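Putative exported protein (Bordetella pertussis, PDB 2DVZ) binds glutamate between its two lobes and probably serves as the periplasmic solute receptor of a tripartite tricarboxylate-type transporter. Local coordinates at residues G30-I36 against N196-S200; A82-T86 against S149-V154; V109-T115 against V241-A247; V154-G159 against I193-L197. One frame throughout, in Å; residues are numbered along the deposited sequence.

Contact 1 of 4, residues G30-I36 against N196-S200. With GLU (glutamic acid), chain G.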
loop_
_atom_site.group_PDB
_atom_site.type_symbol
_atom_site.label_atom_id
_atom_site.label_comp_id
_atom_site.label_asym_id
_atom_site.label_seq_id
_atom_site.Cartn_x
_atom_site.Cartn_y
_atom_site.Cartn_z
ATOM N N GLY A 30 -10.551 5.479 -1.113
ATOM C CA GLY A 30 -10.626 4.791 -2.376
ATOM C C GLY A 30 -9.281 4.336 -2.873
ATOM O O GLY A 30 -9.153 3.964 -4.039
ATOM N N GLY A 31 -8.257 4.392 -2.021
ATOM C CA GLY A 31 -6.993 3.710 -2.321
ATOM C C GLY A 31 -7.072 2.321 -1.711
ATOM O O GLY A 31 -8.103 1.960 -1.138
ATOM N N SER A 32 -6.001 1.540 -1.818
ATOM C CA SER A 32 -6.003 0.196 -1.279
ATOM C C SER A 32 -6.048 0.181 0.265
ATOM O O SER A 32 -6.693 -0.694 0.848
ATOM C CB SER A 32 -4.771 -0.593 -1.790
ATOM O OG SER A 32 -4.729 -0.602 -3.215
ATOM N N THR A 33 -5.332 1.103 0.921
ATOM C CA THR A 33 -5.386 1.225 2.367
ATOM C C THR A 33 -6.815 1.387 2.846
ATOM O O THR A 33 -7.278 0.608 3.657
ATOM C CB THR A 33 -4.554 2.439 2.885
ATOM O OG1 THR A 33 -3.353 2.561 2.107
ATOM C CG2 THR A 33 -4.233 2.271 4.350
ATOM N N ASP A 34 -7.507 2.389 2.320
ATOM C CA ASP A 34 -8.942 2.577 2.555
ATOM C C ASP A 34 -9.809 1.336 2.215
ATOM O O ASP A 34 -10.677 0.937 3.001
ATOM C CB ASP A 34 -9.421 3.769 1.742
ATOM C CG ASP A 34 -10.816 4.251 2.153
ATOM O OD1 ASP A 34 -11.020 4.563 3.361
ATOM O OD2 ASP A 34 -11.685 4.366 1.250
ATOM N N ILE A 35 -9.566 0.723 1.055
ATOM C CA ILE A 35 -10.318 -0.469 0.689
ATOM C C ILE A 35 -10.210 -1.630 1.674
ATOM O O ILE A 35 -11.240 -2.187 2.103
ATOM C CB ILE A 35 -9.983 -0.989 -0.749
ATOM C CG1 ILE A 35 -10.497 0.023 -1.783
ATOM C CG2 ILE A 35 -10.658 -2.400 -0.971
ATOM C CD1 ILE A 35 -9.839 -0.069 -3.137
ATOM N N ILE A 36 -8.977 -2.005 1.993
ATOM C CA ILE A 36 -8.706 -3.098 2.896
ATOM C C ILE A 36 -9.098 -2.764 4.372
ATOM O O ILE A 36 -9.694 -3.615 5.072
ATOM C CB ILE A 36 -7.204 -3.496 2.825
ATOM C CG1 ILE A 36 -6.887 -4.192 1.490
ATOM C CG2 ILE A 36 -6.864 -4.456 3.964
ATOM C CD1 ILE A 36 -5.453 -4.055 0.964
ATOM N N ASN A 196 -0.951 0.023 -5.851
ATOM C CA ASN A 196 -1.203 -1.201 -5.142
ATOM C C ASN A 196 -2.429 -1.714 -5.837
ATOM O O ASN A 196 -3.338 -0.955 -6.158
ATOM C CB ASN A 196 -1.484 -0.953 -3.636
ATOM C CG ASN A 196 -0.617 0.203 -3.022
ATOM O OD1 ASN A 196 -1.156 1.250 -2.656
ATOM N ND2 ASN A 196 0.688 0.009 -2.921
ATOM N N LEU A 197 -2.458 -3.015 -6.077
ATOM C CA LEU A 197 -3.452 -3.613 -6.972
ATOM C C LEU A 197 -4.940 -3.372 -6.618
ATOM O O LEU A 197 -5.706 -3.013 -7.504
ATOM C CB LEU A 197 -3.084 -5.094 -7.272
ATOM C CG LEU A 197 -3.884 -5.907 -8.322
ATOM C CD1 LEU A 197 -4.173 -5.128 -9.677
ATOM C CD2 LEU A 197 -3.195 -7.245 -8.552
ATOM N N PRO A 198 -5.358 -3.550 -5.342
ATOM C CA PRO A 198 -6.792 -3.384 -5.030
ATOM C C PRO A 198 -7.546 -2.144 -5.565
ATOM O O PRO A 198 -8.719 -2.290 -5.925
ATOM C CB PRO A 198 -6.835 -3.464 -3.497
ATOM C CG PRO A 198 -5.664 -4.331 -3.185
ATOM C CD PRO A 198 -4.603 -3.962 -4.141
ATOM N N SER A 199 -6.930 -0.956 -5.574
ATOM C CA SER A 199 -7.617 0.268 -6.050
ATOM C C SER A 199 -7.702 0.357 -7.576
ATOM O O SER A 199 -8.625 0.980 -8.123
ATOM C CB SER A 199 -6.984 1.566 -5.492
ATOM O OG SER A 199 -5.582 1.444 -5.373
ATOM N N SER A 200 -6.732 -0.242 -8.262
ATOM C CA SER A 200 -6.746 -0.268 -9.700
ATOM C C SER A 200 -7.557 -1.453 -10.202
ATOM O O SER A 200 -8.033 -1.428 -11.317
ATOM C CB SER A 200 -5.303 -0.332 -10.226
ATOM O OG SER A 200 -4.641 0.932 -10.078
HETATM N N GLU G . 0.798 3.925 -1.366
HETATM C CA GLU G . 0.114 3.401 -0.168
HETATM C C GLU G . 0.805 2.168 0.391
HETATM O O GLU G . 0.289 1.047 0.447
HETATM C CB GLU G . -1.373 3.195 -0.438
HETATM C CG GLU G . -1.996 4.382 -1.195
HETATM C CD GLU G . -3.448 4.609 -0.893
HETATM O OE1 GLU G . -3.978 3.844 -0.060
HETATM O OE2 GLU G . -4.068 5.575 -1.465
HETATM O OXT GLU G . 1.942 2.306 0.872
HETATM O O HOH W 1 -3.463 2.045 -3.266
#

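Contact 2 of 4, residues A82-T86 against S149-V154. With GLU (glutamic acid), chain G.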
loop_
_atom_site.group_PDB
_atom_site.type_symbol
_atom_site.label_atom_id
_atom_site.label_comp_id
_atom_site.label_asym_id
_atom_site.label_seq_id
_atom_site.Cartn_x
_atom_site.Cartn_y
_atom_site.Cartn_z
ATOM N N ALA A 82 -1.032 0.324 9.102
ATOM C CA ALA A 82 0.367 0.309 8.663
ATOM C C ALA A 82 0.383 0.075 7.176
ATOM O O ALA A 82 -0.413 -0.727 6.655
ATOM C CB ALA A 82 1.178 -0.778 9.370
ATOM N N THR A 83 1.286 0.785 6.497
ATOM C CA THR A 83 1.465 0.675 5.060
ATOM C C THR A 83 2.951 0.747 4.866
ATOM O O THR A 83 3.666 1.217 5.761
ATOM C CB THR A 83 0.837 1.858 4.304
ATOM O OG1 THR A 83 1.535 3.051 4.656
ATOM C CG2 THR A 83 -0.660 2.012 4.609
ATOM N N VAL A 84 3.436 0.293 3.708
ATOM C CA VAL A 84 4.860 0.371 3.431
ATOM C C VAL A 84 5.322 1.835 3.284
ATOM O O VAL A 84 6.473 2.153 3.571
ATOM C CB VAL A 84 5.310 -0.563 2.235
ATOM C CG1 VAL A 84 6.801 -0.418 1.988
ATOM C CG2 VAL A 84 5.009 -2.030 2.542
ATOM N N SER A 85 4.437 2.717 2.831
ATOM C CA SER A 85 4.752 4.134 2.748
ATOM C C SER A 85 5.084 4.659 4.148
ATOM O O SER A 85 6.108 5.298 4.359
ATOM C CB SER A 85 3.585 4.930 2.144
ATOM O OG SER A 85 3.452 4.648 0.753
ATOM N N THR A 86 4.223 4.343 5.102
ATOM C CA THR A 86 4.332 4.934 6.450
ATOM C C THR A 86 5.369 4.236 7.341
ATOM O O THR A 86 5.972 4.869 8.200
ATOM C CB THR A 86 2.947 5.061 7.141
ATOM O OG1 THR A 86 2.290 3.786 7.149
ATOM C CG2 THR A 86 2.062 6.088 6.405
ATOM N N SER A 149 0.775 7.707 -5.069
ATOM C CA SER A 149 -0.029 8.038 -3.887
ATOM C C SER A 149 0.664 9.056 -2.988
ATOM O O SER A 149 0.167 9.321 -1.912
ATOM C CB SER A 149 -0.268 6.776 -3.058
ATOM O OG SER A 149 0.987 6.274 -2.567
ATOM N N GLY A 150 1.834 9.559 -3.391
ATOM C CA GLY A 150 2.533 10.614 -2.660
ATOM C C GLY A 150 4.043 10.579 -2.768
ATOM O O GLY A 150 4.660 9.505 -2.930
ATOM N N THR A 151 4.650 11.758 -2.611
ATOM C CA THR A 151 6.083 11.931 -2.799
ATOM C C THR A 151 6.997 11.031 -1.973
ATOM O O THR A 151 8.085 10.647 -2.455
ATOM C CB THR A 151 6.502 13.397 -2.608
ATOM O OG1 THR A 151 5.864 14.172 -3.632
ATOM C CG2 THR A 151 8.046 13.558 -2.686
ATOM N N CYS A 152 6.609 10.714 -0.747
ATOM C CA CYS A 152 7.485 9.907 0.094
ATOM C C CYS A 152 6.923 8.497 0.320
ATOM O O CYS A 152 7.324 7.784 1.256
ATOM C CB CYS A 152 7.772 10.649 1.417
ATOM S SG CYS A 152 8.935 12.057 1.185
ATOM N N GLY A 153 6.009 8.104 -0.566
ATOM C CA GLY A 153 5.308 6.855 -0.466
ATOM C C GLY A 153 5.934 5.770 -1.307
ATOM O O GLY A 153 6.785 6.046 -2.169
ATOM N N VAL A 154 5.482 4.526 -1.063
ATOM C CA VAL A 154 5.981 3.370 -1.791
ATOM C C VAL A 154 5.761 3.382 -3.308
ATOM O O VAL A 154 6.522 2.769 -4.041
ATOM C CB VAL A 154 5.494 2.011 -1.150
ATOM C CG1 VAL A 154 4.055 1.809 -1.355
ATOM C CG2 VAL A 154 6.285 0.851 -1.726
HETATM N N GLU G . 0.798 3.925 -1.366
HETATM C CA GLU G . 0.114 3.401 -0.168
HETATM C C GLU G . 0.805 2.168 0.391
HETATM O O GLU G . 0.289 1.047 0.447
HETATM C CB GLU G . -1.373 3.195 -0.438
HETATM C CG GLU G . -1.996 4.382 -1.195
HETATM C CD GLU G . -3.448 4.609 -0.893
HETATM O OE1 GLU G . -3.978 3.844 -0.060
HETATM O OE2 GLU G . -4.068 5.575 -1.465
HETATM O OXT GLU G . 1.942 2.306 0.872
#

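Contact 3 of 4, residues V109-T115 against V241-A247. With GLU (glutamic acid), chain G.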
loop_
_atom_site.group_PDB
_atom_site.type_symbol
_atom_site.label_atom_id
_atom_site.label_comp_id
_atom_site.label_asym_id
_atom_site.label_seq_id
_atom_site.Cartn_x
_atom_site.Cartn_y
_atom_site.Cartn_z
ATOM N N VAL A 109 -0.032 -4.832 15.740
ATOM C CA VAL A 109 -1.058 -5.761 16.131
ATOM C C VAL A 109 -0.999 -7.001 15.216
ATOM O O VAL A 109 -0.848 -8.132 15.700
ATOM C CB VAL A 109 -2.443 -5.082 16.102
ATOM C CG1 VAL A 109 -3.530 -6.098 16.382
ATOM C CG2 VAL A 109 -2.475 -3.901 17.132
ATOM N N THR A 110 -1.116 -6.764 13.906
ATOM C CA THR A 110 -1.171 -7.818 12.893
ATOM C C THR A 110 -1.137 -7.257 11.467
ATOM O O THR A 110 -1.648 -6.155 11.176
ATOM C CB THR A 110 -2.414 -8.741 13.066
ATOM O OG1 THR A 110 -2.193 -9.988 12.392
ATOM C CG2 THR A 110 -3.683 -8.066 12.548
ATOM N N ASN A 111 -0.503 -8.030 10.594
ATOM C CA ASN A 111 -0.595 -7.842 9.166
ATOM C C ASN A 111 -1.911 -8.444 8.694
ATOM O O ASN A 111 -2.130 -9.648 8.810
ATOM C CB ASN A 111 0.625 -8.493 8.509
ATOM C CG ASN A 111 0.647 -8.374 6.997
ATOM O OD1 ASN A 111 -0.314 -7.940 6.355
ATOM N ND2 ASN A 111 1.768 -8.752 6.418
ATOM N N PHE A 112 -2.803 -7.584 8.194
ATOM C CA PHE A 112 -4.045 -8.016 7.554
ATOM C C PHE A 112 -3.783 -8.816 6.287
ATOM O O PHE A 112 -4.283 -9.941 6.104
ATOM C CB PHE A 112 -4.885 -6.826 7.121
ATOM C CG PHE A 112 -5.537 -6.061 8.253
ATOM C CD1 PHE A 112 -5.601 -6.590 9.559
ATOM C CD2 PHE A 112 -6.133 -4.813 7.993
ATOM C CE1 PHE A 112 -6.242 -5.882 10.606
ATOM C CE2 PHE A 112 -6.809 -4.099 9.041
ATOM C CZ PHE A 112 -6.849 -4.626 10.335
ATOM N N ALA A 113 -3.021 -8.231 5.371
ATOM C CA ALA A 113 -2.874 -8.873 4.055
ATOM C C ALA A 113 -1.596 -8.477 3.379
ATOM O O ALA A 113 -1.102 -7.329 3.484
ATOM C CB ALA A 113 -4.054 -8.549 3.156
ATOM N N ASN A 114 -1.066 -9.443 2.655
ATOM C CA ASN A 114 -0.059 -9.161 1.686
ATOM C C ASN A 114 -0.710 -8.761 0.364
ATOM O O ASN A 114 -1.704 -9.339 -0.031
ATOM C CB ASN A 114 0.849 -10.365 1.573
ATOM C CG ASN A 114 1.683 -10.552 2.808
ATOM O OD1 ASN A 114 2.578 -9.751 3.103
ATOM N ND2 ASN A 114 1.431 -11.624 3.526
ATOM N N THR A 115 -0.142 -7.769 -0.318
ATOM C CA THR A 115 -0.800 -7.102 -1.444
ATOM C C THR A 115 0.127 -6.861 -2.635
ATOM O O THR A 115 1.294 -6.436 -2.470
ATOM C CB THR A 115 -1.433 -5.795 -0.982
ATOM O OG1 THR A 115 -2.332 -6.080 0.087
ATOM C CG2 THR A 115 -2.212 -5.143 -2.057
ATOM N N VAL A 241 3.581 -5.346 -1.282
ATOM C CA VAL A 241 3.414 -4.585 -0.045
ATOM C C VAL A 241 2.474 -5.364 0.916
ATOM O O VAL A 241 2.253 -6.588 0.743
ATOM C CB VAL A 241 2.928 -3.128 -0.344
ATOM C CG1 VAL A 241 3.938 -2.410 -1.197
ATOM C CG2 VAL A 241 1.511 -3.079 -0.971
ATOM N N TRP A 242 1.948 -4.667 1.920
ATOM C CA TRP A 242 1.050 -5.244 2.912
ATOM C C TRP A 242 0.328 -4.126 3.649
ATOM O O TRP A 242 0.728 -2.950 3.564
ATOM C CB TRP A 242 1.739 -6.218 3.916
ATOM C CG TRP A 242 3.139 -5.827 4.471
ATOM C CD1 TRP A 242 4.267 -6.560 4.347
ATOM C CD2 TRP A 242 3.507 -4.645 5.229
ATOM N NE1 TRP A 242 5.315 -5.937 4.971
ATOM C CE2 TRP A 242 4.879 -4.769 5.542
ATOM C CE3 TRP A 242 2.805 -3.509 5.686
ATOM C CZ2 TRP A 242 5.608 -3.766 6.250
ATOM C CZ3 TRP A 242 3.533 -2.486 6.398
ATOM C CH2 TRP A 242 4.925 -2.643 6.671
ATOM N N TYR A 243 -0.755 -4.512 4.318
ATOM C CA TYR A 243 -1.571 -3.634 5.144
ATOM C C TYR A 243 -1.816 -4.283 6.500
ATOM O O TYR A 243 -2.165 -5.442 6.568
ATOM C CB TYR A 243 -2.911 -3.314 4.432
ATOM C CG TYR A 243 -2.611 -2.595 3.146
ATOM C CD1 TYR A 243 -2.464 -1.193 3.134
ATOM C CD2 TYR A 243 -2.381 -3.315 1.953
ATOM C CE1 TYR A 243 -2.120 -0.520 1.959
ATOM C CE2 TYR A 243 -2.067 -2.648 0.764
ATOM C CZ TYR A 243 -1.918 -1.260 0.773
ATOM O OH TYR A 243 -1.581 -0.603 -0.391
ATOM N N GLY A 244 -1.639 -3.527 7.577
ATOM C CA GLY A 244 -1.838 -4.084 8.902
ATOM C C GLY A 244 -2.333 -3.085 9.927
ATOM O O GLY A 244 -2.608 -1.925 9.609
ATOM N N LEU A 245 -2.425 -3.545 11.174
ATOM C CA LEU A 245 -3.043 -2.777 12.217
ATOM C C LEU A 245 -1.985 -2.390 13.253
ATOM O O LEU A 245 -1.176 -3.202 13.649
ATOM C CB LEU A 245 -4.218 -3.552 12.827
ATOM C CG LEU A 245 -5.156 -2.768 13.762
ATOM C CD1 LEU A 245 -5.910 -1.553 13.110
ATOM C CD2 LEU A 245 -6.136 -3.721 14.348
ATOM N N LEU A 246 -2.017 -1.126 13.661
ATOM C CA LEU A 246 -1.042 -0.549 14.590
ATOM C C LEU A 246 -1.787 0.085 15.728
ATOM O O LEU A 246 -2.870 0.673 15.547
ATOM C CB LEU A 246 -0.235 0.556 13.891
ATOM C CG LEU A 246 0.633 0.138 12.687
ATOM C CD1 LEU A 246 1.239 1.382 11.996
ATOM C CD2 LEU A 246 1.736 -0.959 13.038
ATOM N N ALA A 247 -1.204 -0.034 16.905
ATOM C CA ALA A 247 -1.597 0.775 18.058
ATOM C C ALA A 247 -0.390 1.638 18.508
ATOM O O ALA A 247 0.789 1.325 18.181
ATOM C CB ALA A 247 -2.089 -0.127 19.201
HETATM N N GLU G . 0.798 3.925 -1.366
HETATM C CA GLU G . 0.114 3.401 -0.168
HETATM C C GLU G . 0.805 2.168 0.391
HETATM O O GLU G . 0.289 1.047 0.447
HETATM C CB GLU G . -1.373 3.195 -0.438
HETATM C CG GLU G . -1.996 4.382 -1.195
HETATM C CD GLU G . -3.448 4.609 -0.893
HETATM O OE1 GLU G . -3.978 3.844 -0.060
HETATM O OE2 GLU G . -4.068 5.575 -1.465
HETATM O OXT GLU G . 1.942 2.306 0.872
HETATM O O HOH W 2 4.015 -8.556 0.992
#

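Contact 4 of 4, residues V154-G159 against I193-L197. With GLU (glutamic acid), chain G.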
loop_
_atom_site.group_PDB
_atom_site.type_symbol
_atom_site.label_atom_id
_atom_site.label_comp_id
_atom_site.label_asym_id
_atom_site.label_seq_id
_atom_site.Cartn_x
_atom_site.Cartn_y
_atom_site.Cartn_z
ATOM N N VAL A 154 5.482 4.526 -1.063
ATOM C CA VAL A 154 5.981 3.370 -1.791
ATOM C C VAL A 154 5.761 3.382 -3.308
ATOM O O VAL A 154 6.522 2.769 -4.041
ATOM C CB VAL A 154 5.494 2.011 -1.150
ATOM C CG1 VAL A 154 4.055 1.809 -1.355
ATOM C CG2 VAL A 154 6.285 0.851 -1.726
ATOM N N LEU A 155 4.732 4.063 -3.790
ATOM C CA LEU A 155 4.445 4.036 -5.212
ATOM C C LEU A 155 5.323 5.028 -5.981
ATOM O O LEU A 155 5.645 4.767 -7.122
ATOM C CB LEU A 155 2.931 4.213 -5.470
ATOM C CG LEU A 155 2.092 3.137 -4.738
ATOM C CD1 LEU A 155 0.651 3.497 -4.741
ATOM C CD2 LEU A 155 2.323 1.738 -5.346
ATOM N N HIS A 156 5.725 6.140 -5.343
ATOM C CA HIS A 156 6.763 7.025 -5.879
ATOM C C HIS A 156 8.097 6.271 -5.931
ATOM O O HIS A 156 8.808 6.315 -6.913
ATOM C CB HIS A 156 6.898 8.349 -5.058
ATOM C CG HIS A 156 7.931 9.309 -5.618
ATOM N ND1 HIS A 156 8.589 10.248 -4.844
ATOM C CD2 HIS A 156 8.441 9.441 -6.870
ATOM C CE1 HIS A 156 9.443 10.921 -5.596
ATOM N NE2 HIS A 156 9.373 10.463 -6.827
ATOM N N LEU A 157 8.447 5.572 -4.868
ATOM C CA LEU A 157 9.655 4.749 -4.895
ATOM C C LEU A 157 9.565 3.626 -5.954
ATOM O O LEU A 157 10.531 3.350 -6.658
ATOM C CB LEU A 157 9.957 4.189 -3.487
ATOM C CG LEU A 157 11.278 3.410 -3.396
ATOM C CD1 LEU A 157 12.500 4.342 -3.734
ATOM C CD2 LEU A 157 11.419 2.782 -2.037
HETATM N N MSE A 158 8.396 3.007 -6.075
HETATM C CA MSE A 158 8.119 2.040 -7.138
HETATM C C MSE A 158 8.414 2.611 -8.508
HETATM O O MSE A 158 9.195 2.038 -9.233
HETATM C CB MSE A 158 6.674 1.546 -7.044
HETATM C CG MSE A 158 6.448 0.295 -7.793
HETATM SE SE MSE A 158 4.590 -0.192 -7.930
HETATM C CE MSE A 158 4.810 -1.676 -9.258
ATOM N N GLY A 159 7.835 3.776 -8.834
ATOM C CA GLY A 159 8.069 4.436 -10.108
ATOM C C GLY A 159 9.535 4.731 -10.406
ATOM O O GLY A 159 9.982 4.581 -11.532
ATOM N N ILE A 193 0.186 4.666 -14.211
ATOM C CA ILE A 193 -0.006 4.703 -12.776
ATOM C C ILE A 193 0.782 3.581 -12.166
ATOM O O ILE A 193 0.802 2.469 -12.690
ATOM C CB ILE A 193 -1.498 4.642 -12.358
ATOM C CG1 ILE A 193 -1.666 4.987 -10.860
ATOM C CG2 ILE A 193 -2.181 3.307 -12.790
ATOM C CD1 ILE A 193 -3.052 4.934 -10.337
ATOM N N PHE A 194 1.479 3.888 -11.075
ATOM C CA PHE A 194 2.033 2.845 -10.218
ATOM C C PHE A 194 1.107 2.742 -9.032
ATOM O O PHE A 194 0.893 3.730 -8.335
ATOM C CB PHE A 194 3.447 3.213 -9.797
ATOM C CG PHE A 194 4.454 3.065 -10.903
ATOM C CD1 PHE A 194 5.211 1.891 -11.022
ATOM C CD2 PHE A 194 4.642 4.082 -11.840
ATOM C CE1 PHE A 194 6.125 1.753 -12.065
ATOM C CE2 PHE A 194 5.570 3.935 -12.918
ATOM C CZ PHE A 194 6.298 2.785 -13.021
ATOM N N ASP A 195 0.510 1.569 -8.833
ATOM C CA ASP A 195 -0.446 1.387 -7.765
ATOM C C ASP A 195 -0.269 0.075 -7.000
ATOM O O ASP A 195 0.485 -0.831 -7.417
ATOM C CB ASP A 195 -1.879 1.472 -8.309
ATOM C CG ASP A 195 -2.892 1.841 -7.239
ATOM O OD1 ASP A 195 -2.472 2.192 -6.107
ATOM O OD2 ASP A 195 -4.108 1.781 -7.525
ATOM N N ASN A 196 -0.951 0.023 -5.851
ATOM C CA ASN A 196 -1.203 -1.201 -5.142
ATOM C C ASN A 196 -2.429 -1.714 -5.837
ATOM O O ASN A 196 -3.338 -0.955 -6.158
ATOM C CB ASN A 196 -1.484 -0.953 -3.636
ATOM C CG ASN A 196 -0.617 0.203 -3.022
ATOM O OD1 ASN A 196 -1.156 1.250 -2.656
ATOM N ND2 ASN A 196 0.688 0.009 -2.921
ATOM N N LEU A 197 -2.458 -3.015 -6.077
ATOM C CA LEU A 197 -3.452 -3.613 -6.972
ATOM C C LEU A 197 -4.940 -3.372 -6.618
ATOM O O LEU A 197 -5.706 -3.013 -7.504
ATOM C CB LEU A 197 -3.084 -5.094 -7.272
ATOM C CG LEU A 197 -3.884 -5.907 -8.322
ATOM C CD1 LEU A 197 -4.173 -5.128 -9.677
ATOM C CD2 LEU A 197 -3.195 -7.245 -8.552
HETATM N N GLU G . 0.798 3.925 -1.366
HETATM C CA GLU G . 0.114 3.401 -0.168
HETATM C C GLU G . 0.805 2.168 0.391
HETATM O O GLU G . 0.289 1.047 0.447
HETATM C CB GLU G . -1.373 3.195 -0.438
HETATM C CG GLU G . -1.996 4.382 -1.195
HETATM C CD GLU G . -3.448 4.609 -0.893
HETATM O OE1 GLU G . -3.978 3.844 -0.060
HETATM O OE2 GLU G . -4.068 5.575 -1.465
HETATM O OXT GLU G . 1.942 2.306 0.872
#

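Contact 1 of 4, residues G30-I36 against N196-S200
The hydroxyl of S32 lies anti to its own carbonyl carbon (chi1 -56°), which carries OG across to the start of helix 197-205, where it meets S199; the hydroxyl of S199 (chi1 35°) is turned back toward S32. There S32 OG accepts the backbone N-H of S199, with 3.2 Å between S199 N and S32 OG and a noticeably bent N-H...O angle of 140°. The two hydroxyl oxygens, S32 OG and S199 OG, stand 3.1 Å apart. Water 1 ties the same two residues together a second time: it accepts from S32 N and donates to S199 OG, which is also hydrogen-bonded to D195. Carbon atoms close in around these polar groups. The ring of P198 lies against S32, its CD 3.5 Å from S32 OG, while I35 reaches over with CD1 to lie 3.7 Å from S199 CA. Further along, the CD1 tip of I36 just touches P198 CG, an apolar pair. At the other end of the segment, S199 CB sits 3.5 Å from the carbonyl oxygen of G30.

T33 faces the bound glutamate instead. It donates to the ligand's OE1 with both its hydroxyl and its backbone N-H: T33 OG1 lies 2.6 Å from OE1 and T33 N 3.2 Å. With G31 as N-cap, this first turn of helix 32-48 presents its N-terminal end to the side-chain carboxylate of glutamate, where the helix dipole would favour a negative charge. It is the anion-binding helix start typical of periplasmic binding proteins, here packed against the start of helix 197-205.

Contact 2 of 4, residues A82-T86 against S149-V154
S85 OG accepts the backbone N-H of V154, with 2.7 Å between V154 N and S85 OG and a fairly straight N-H...O angle of 163°. The same hydroxyl donates to the bound glutamate, S85 OG lying 2.8 Å from the ligand's OXT, and the backbone N of S85 adds a longer bond to OXT. This alpha-carboxylate oxygen is thus gripped twice by one residue, while V154 N fixes the rotation of the hydroxyl that does part of the gripping. From the loop, S149 OG takes a hydrogen bond from the ligand's amino nitrogen, the two atoms 2.6 Å apart; its chi1 of 64° tucks OG over the backbone, facing that amino group.

Two short, close-packed approaches surround these bonds: V154 CG1 comes within 3.1 Å of the ligand's OXT, and G153 CA lies 3.1 Å from S85 OG. V84 CG1 meets V154 CG2 at 4.0 Å, an ordinary van der Waals contact.

A covalent link also joins the two sides: C152, in the type I turn from G150 to G153, forms a disulfide with C93 at the far end of helix 84-93. The first turn of that helix, with T83 as N-cap, faces the loop that leads from strand 145-148 into helix 154-166, with G153 at the latter's N-cap position, while V84 also packs on V241 and W242 of strand 241-248.

Contact 3 of 4, residues V109-T115 against V241-A247
T115 and Y243 cross at about a right angle, the threonine meeting the tyrosine at the rim of its ring: T115 OG1 lies near the ring plane, 3.3 Å from Y243 CD2, and its hydroxyl bonds to S281. With CG anti to its carbonyl carbon (chi1 -62°), the ring of Y243 extends toward the ligand, where Y243 OH makes a weak hydrogen bond to the O atom of glutamate, 2.6 Å away. The F112 ring crosses L245 obliquely, CZ 3.8 Å from L245 CB, and G244 CA lies near the ring. V109 and L245 lie alongside each other, V109 CB 4.0 Å from L245 CB. On the face that carries W242, the amide of N114 is turned 69° from the indole plane, with N114 OD1 at the indole edge; water 2 donates to both N114 OD1 and V241 O.

The backbones are joined by bonds such as L245 N to T110 O at 2.7 Å. Y243 O receives A113 N at 3.2 Å and, weakly, F112 N. Because F112 and A113 both face Y243, and V109 and T110 both face L245, this antiparallel pair contains two classic beta bulges, set in the central mixed sheet of a periplasmic binding protein.

Contact 4 of 4, residues V154-G159 against I193-L197
L155 runs from helix 154-166 toward strand 192-196, and each of its carbons finds something different. CB starts over the strand backbone, 3.5 Å from F194 O. With chi1 at -57°, CG lies anti to the carbonyl carbon and continues toward the pocket, 3.7 Å from the amino nitrogen of the bound glutamate. There the chain forks: CD1 goes on to the ligand and stands 3.4 Å from that same nitrogen, also touching D195 OD1, while CD2 turns to the strand and lies 3.5 Å from D195 C. One leucine thereby lines the glutamate site and packs the helix on the strand. The helix packs on the sheet of the second lobe, in which strands 145-148, 171-174 and 192-196 run parallel, the alternating alpha/beta pattern of periplasmic binding proteins.

One turn further along the helix, G159 and M158 meet the F194 ring. G159 CA sits over the centre of the ring, 3.6 Å from the centroid and 4° off the normal, a CH-pi contact. Selenomethionine M158 comes in at the ring's edge instead, its extended chain putting SE 3.8 Å from F194 CD1 in a Met-aromatic contact. Y146 and F162 also meet this ring edge-to-face.

How the contacts relate
From the N terminus, 30-36 opens the longest loop, which contact 1 closes only at 196-200. Contact 2 closes wholly within that loop, joining 82-86 to 149-154. Contact 4 opens at V154, the last residue of contact 2, and ends on N196 and L197, shared with contact 1. Contact 3 starts at 109-115, inside both contact 1 and contact 2, and closes at 241-247, so it crosses each of them and encloses contact 4. Contacts 1 and 2 bring helix starts and loops together around the glutamate; contact 3 pairs two strands of the large sheet; contact 4 packs a helix on strand 192-196, the neighbour of strand 106-121.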